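Side-chain contacts in methyltransferase (Streptococcus mutans, PDB 2B78), which probably transfers methyl groups from S-adenosyl-L-methionine, perhaps to RNA: residues Trp60-Pro64 with Lys65-Leu69; Lys312-Arg315 with Gln316-Ile320. All blocks are in the same frame, centred on the assembly; numbering follows the deposited sequence.

Two local contacts lie on opposite sides of one chain. Contact 1 (60-64 with 65-69) comes first in sequence: strand 57-63 of the small mixed sheet in the N-terminal PUA-like domain runs out into the loop that leads to helix 71-83. Contact 2 (312-315 with 316-320) follows much later, in the last turns of helix 306-319, which packs on strand 286-291 of the seven-stranded methyltransferase sheet. Their centres are about 48 Å apart, and their nearest atoms are still about 26 Å from each other. Contact 1 borders a PUA-like domain, a type that commonly binds RNA, and lies away from the cofactor site; contact 2 belongs to the neighbourhood of that site.

Contact 1. Residues Trp60-Pro64 with Lys65-Leu69; sequences WLISP and KKVSL
Ile-62 and Leu-69 meet tip to tip where strand 57-63 leaves the sheet of the PUA-like domain and the chain turns back on itself. A classic beta bulge sits at this exit, with Ile-62 and Ser-63 both facing Thr-48 on the neighbouring strand. The tight part is apolar: CD1 of Ile-62 caps the forked end of Leu-69, about equally far from both methyls, 3.5 Å from its CD1 and 3.6 Å from its CD2. A second branch joins in, for with CG2 of Ile-62 anti to the backbone N that methyl comes within 3.9 Å of Leu-69 CD2. Tyr-73 touches Ile-62, Ser-63 and Val-67, and Phe-74 touches Leu-69, so the loop packs on helix 71-83 as well as on the strand.

Toward Val-67 the packing thins. Its CG2 approaches CB of Ser-63 at 4.0 Å and stays 4.3 Å from Ile-62 CG2. Beyond it lies the solvent side, where Pro-64 and Lys-65 are exposed and the extended lysine chain leads away from the strand. From the sheet side, OG1 of Thr-48 is hydrogen-bonded to the carbonyl O of Lys-65. The turn's own polar link is Ser-63: OG, anti to its own N (chi1 170°), accepts the backbone N-H of Lys-65 over 3.1 Å in a nearly straight bond, 162° at the hydrogen.

Contact 2. Residues Lys312-Arg315 with Gln316-Ile320; sequences KLIR and QGLEI
Gln-316 opens the next turn of helix 306-319 by giving its backbone N-H to the carbonyl O of Lys-312 at 3.0 Å. Its side chain folds back over the same oxygen: chi1 -67° sets CG beside the backbone N and so 3.5 Å from Lys-312 O. The amide extends toward helix 272-281, where OE1 is held by NH1 of Arg-280; Lys-312 makes a cation-pi contact with Phe-273 of that helix. Gly-317 continues the i to i+4 series, its N 2.9 Å from the carbonyl O of Leu-313, whose side chain packs about 4 Å from that of Val-272, seen to bind S-adenosyl-L-homocysteine, though none is bound here. At Leu-318 the backbone bond goes to Ile-314 O, and the side chain lies across that carbonyl, with CG 3.1 Å from the oxygen. Its CD1 meets CG2 of Ile-314 at 4.0 Å, and Phe-349 of helix 338-349 touches both residues. Glu-319 N reaches Arg-315 O only weakly, at 3.5 Å. The charged groups of Arg-315 and Glu-319 do not meet: NE and OE2 are 6.7 Å apart, so any attraction is probably weak, while backbone bonds and apolar packing hold this turn together.

Contact 1. Residues Trp60-Pro64 with Lys65-Leu69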
loop_
_atom_site.group_PDB
_atom_site.type_symbol
_atom_site.label_atom_id
_atom_site.label_comp_id
_atom_site.label_asym_id
_atom_site.label_seq_id
_atom_site.Cartn_x
_atom_site.Cartn_y
_atom_site.Cartn_z
ATOM N N TRP A 60 13.705 14.421 -0.429
ATOM C CA TRP A 60 12.727 14.673 -1.486
ATOM C C TRP A 60 12.810 16.089 -2.019
ATOM O O TRP A 60 13.038 17.035 -1.262
ATOM C CB TRP A 60 11.298 14.492 -0.965
ATOM C CG TRP A 60 10.963 13.138 -0.498
ATOM C CD1 TRP A 60 11.091 12.642 0.775
ATOM C CD2 TRP A 60 10.417 12.080 -1.289
ATOM N NE1 TRP A 60 10.655 11.341 0.818
ATOM C CE2 TRP A 60 10.237 10.972 -0.435
ATOM C CE3 TRP A 60 10.064 11.961 -2.637
ATOM C CZ2 TRP A 60 9.713 9.755 -0.890
ATOM C CZ3 TRP A 60 9.548 10.755 -3.088
ATOM C CH2 TRP A 60 9.377 9.668 -2.215
ATOM N N LEU A 61 12.594 16.238 -3.319
ATOM C CA LEU A 61 12.574 17.558 -3.925
ATOM C C LEU A 61 11.218 18.129 -3.531
ATOM O O LEU A 61 10.201 17.447 -3.652
ATOM C CB LEU A 61 12.650 17.458 -5.448
ATOM C CG LEU A 61 12.348 18.755 -6.209
ATOM C CD1 LEU A 61 13.478 19.760 -6.005
ATOM C CD2 LEU A 61 12.165 18.446 -7.686
ATOM N N ILE A 62 11.200 19.369 -3.056
ATOM C CA ILE A 62 9.952 20.013 -2.665
ATOM C C ILE A 62 9.395 20.814 -3.834
ATOM O O ILE A 62 8.206 20.751 -4.145
ATOM C CB ILE A 62 10.165 20.975 -1.479
ATOM C CG1 ILE A 62 10.564 20.180 -0.232
ATOM C CG2 ILE A 62 8.900 21.782 -1.233
ATOM C CD1 ILE A 62 10.848 21.044 0.979
ATOM N N SER A 63 10.268 21.574 -4.481
ATOM C CA SER A 63 9.863 22.397 -5.610
ATOM C C SER A 63 11.089 22.818 -6.409
ATOM O O SER A 63 12.197 22.833 -5.887
ATOM C CB SER A 63 9.129 23.640 -5.108
ATOM O OG SER A 63 8.927 24.564 -6.164
ATOM N N PRO A 64 10.909 23.131 -7.699
ATOM C CA PRO A 64 12.043 23.553 -8.524
ATOM C C PRO A 64 12.332 25.040 -8.320
ATOM O O PRO A 64 13.245 25.602 -8.932
ATOM C CB PRO A 64 11.572 23.233 -9.940
ATOM C CG PRO A 64 10.102 23.474 -9.849
ATOM C CD PRO A 64 9.741 22.815 -8.540
ATOM N N LYS A 65 11.546 25.664 -7.447
ATOM C CA LYS A 65 11.703 27.079 -7.144
ATOM C C LYS A 65 12.142 27.279 -5.704
ATOM O O LYS A 65 12.183 26.333 -4.913
ATOM C CB LYS A 65 10.382 27.828 -7.362
ATOM C CG LYS A 65 9.858 27.779 -8.785
ATOM C CD LYS A 65 8.663 28.698 -8.964
ATOM C CE LYS A 65 8.171 28.677 -10.404
ATOM N NZ LYS A 65 6.964 29.527 -10.585
ATOM N N LYS A 66 12.475 28.524 -5.377
ATOM C CA LYS A 66 12.883 28.885 -4.030
ATOM C C LYS A 66 11.607 29.109 -3.229
ATOM O O LYS A 66 10.863 30.061 -3.476
ATOM C CB LYS A 66 13.708 30.172 -4.047
ATOM C CG LYS A 66 13.933 30.775 -2.672
ATOM C CD LYS A 66 14.627 32.129 -2.761
ATOM C CE LYS A 66 14.707 32.798 -1.395
ATOM N NZ LYS A 66 13.351 33.068 -0.837
ATOM N N VAL A 67 11.348 28.227 -2.277
ATOM C CA VAL A 67 10.152 28.352 -1.466
ATOM C C VAL A 67 10.482 27.989 -0.032
ATOM O O VAL A 67 11.528 27.399 0.246
ATOM C CB VAL A 67 9.037 27.419 -1.990
ATOM C CG1 VAL A 67 8.697 27.774 -3.435
ATOM C CG2 VAL A 67 9.482 25.973 -1.901
ATOM N N SER A 68 9.600 28.368 0.884
ATOM C CA SER A 68 9.792 28.056 2.294
ATOM C C SER A 68 8.647 27.146 2.706
ATOM O O SER A 68 7.545 27.253 2.167
ATOM C CB SER A 68 9.784 29.337 3.137
ATOM O OG SER A 68 8.571 30.044 2.958
ATOM N N LEU A 69 8.911 26.251 3.655
ATOM C CA LEU A 69 7.896 25.312 4.128
ATOM C C LEU A 69 7.066 25.829 5.293
ATOM O O LEU A 69 7.197 25.335 6.414
ATOM C CB LEU A 69 8.538 23.990 4.558
ATOM C CG LEU A 69 9.082 23.040 3.496
ATOM C CD1 LEU A 69 9.538 21.753 4.184
ATOM C CD2 LEU A 69 8.006 22.740 2.468
#

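Contact 2. Residues Lys312-Arg315 with Gln316-Ile320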
loop_
_atom_site.group_PDB
_atom_site.type_symbol
_atom_site.label_atom_id
_atom_site.label_comp_id
_atom_site.label_asym_id
_atom_site.label_seq_id
_atom_site.Cartn_x
_atom_site.Cartn_y
_atom_site.Cartn_z
ATOM N N LYS A 312 9.020 -19.537 -4.917
ATOM C CA LYS A 312 8.642 -20.719 -4.149
ATOM C C LYS A 312 7.142 -20.746 -3.876
ATOM O O LYS A 312 6.530 -21.818 -3.832
ATOM C CB LYS A 312 9.403 -20.744 -2.828
ATOM C CG LYS A 312 10.900 -20.945 -2.992
ATOM C CD LYS A 312 11.596 -20.894 -1.640
ATOM C CE LYS A 312 11.107 -22.009 -0.736
ATOM N NZ LYS A 312 11.894 -22.059 0.526
ATOM N N LEU A 313 6.548 -19.568 -3.684
ATOM C CA LEU A 313 5.114 -19.490 -3.420
ATOM C C LEU A 313 4.354 -19.914 -4.674
ATOM O O LEU A 313 3.360 -20.632 -4.601
ATOM C CB LEU A 313 4.717 -18.063 -3.035
ATOM C CG LEU A 313 5.464 -17.492 -1.832
ATOM C CD1 LEU A 313 5.009 -16.051 -1.593
ATOM C CD2 LEU A 313 5.216 -18.357 -0.600
ATOM N N ILE A 314 4.835 -19.464 -5.826
ATOM C CA ILE A 314 4.218 -19.805 -7.097
ATOM C C ILE A 314 4.367 -21.294 -7.399
ATOM O O ILE A 314 3.403 -21.953 -7.798
ATOM C CB ILE A 314 4.858 -18.993 -8.246
ATOM C CG1 ILE A 314 4.500 -17.509 -8.095
ATOM C CG2 ILE A 314 4.383 -19.524 -9.594
ATOM C CD1 ILE A 314 3.021 -17.194 -8.343
ATOM N N ARG A 315 5.571 -21.823 -7.195
ATOM C CA ARG A 315 5.853 -23.234 -7.456
ATOM C C ARG A 315 4.976 -24.143 -6.613
ATOM O O ARG A 315 4.304 -25.037 -7.134
ATOM C CB ARG A 315 7.326 -23.551 -7.178
ATOM C CG ARG A 315 7.732 -25.009 -7.484
ATOM C CD ARG A 315 9.228 -25.258 -7.279
ATOM N NE ARG A 315 10.052 -24.421 -8.150
ATOM C CZ ARG A 315 10.642 -23.290 -7.774
ATOM N NH1 ARG A 315 10.513 -22.842 -6.524
ATOM N NH2 ARG A 315 11.354 -22.597 -8.653
ATOM N N GLN A 316 4.986 -23.919 -5.306
ATOM C CA GLN A 316 4.192 -24.743 -4.415
ATOM C C GLN A 316 2.691 -24.507 -4.566
ATOM O O GLN A 316 1.894 -25.430 -4.395
ATOM C CB GLN A 316 4.674 -24.535 -2.981
ATOM C CG GLN A 316 6.092 -25.087 -2.793
ATOM C CD GLN A 316 6.523 -25.155 -1.341
ATOM O OE1 GLN A 316 5.730 -25.507 -0.465
ATOM N NE2 GLN A 316 7.790 -24.837 -1.082
ATOM N N GLY A 317 2.306 -23.284 -4.909
ATOM C CA GLY A 317 0.898 -22.998 -5.117
ATOM C C GLY A 317 0.376 -23.779 -6.311
ATOM O O GLY A 317 -0.738 -24.314 -6.288
ATOM N N LEU A 318 1.184 -23.852 -7.367
ATOM C CA LEU A 318 0.803 -24.579 -8.569
ATOM C C LEU A 318 0.540 -26.048 -8.280
ATOM O O LEU A 318 -0.271 -26.677 -8.957
ATOM C CB LEU A 318 1.895 -24.456 -9.630
ATOM C CG LEU A 318 1.955 -23.090 -10.305
ATOM C CD1 LEU A 318 3.196 -22.977 -11.169
ATOM C CD2 LEU A 318 0.704 -22.902 -11.139
ATOM N N GLU A 319 1.211 -26.584 -7.263
ATOM C CA GLU A 319 1.054 -27.989 -6.891
ATOM C C GLU A 319 -0.316 -28.301 -6.298
ATOM O O GLU A 319 -0.755 -29.452 -6.316
ATOM C CB GLU A 319 2.136 -28.405 -5.889
ATOM C CG GLU A 319 3.567 -28.306 -6.405
ATOM C CD GLU A 319 4.565 -28.808 -5.383
ATOM O OE1 GLU A 319 4.495 -30.006 -5.028
ATOM O OE2 GLU A 319 5.408 -28.013 -4.927
ATOM N N ILE A 320 -0.984 -27.286 -5.756
ATOM C CA ILE A 320 -2.310 -27.483 -5.181
ATOM C C ILE A 320 -3.378 -26.647 -5.897
ATOM O O ILE A 320 -4.432 -26.359 -5.334
ATOM C CB ILE A 320 -2.330 -27.162 -3.663
ATOM C CG1 ILE A 320 -1.870 -25.723 -3.410
ATOM C CG2 ILE A 320 -1.431 -28.147 -2.912
ATOM C CD1 ILE A 320 -1.971 -25.284 -1.942
#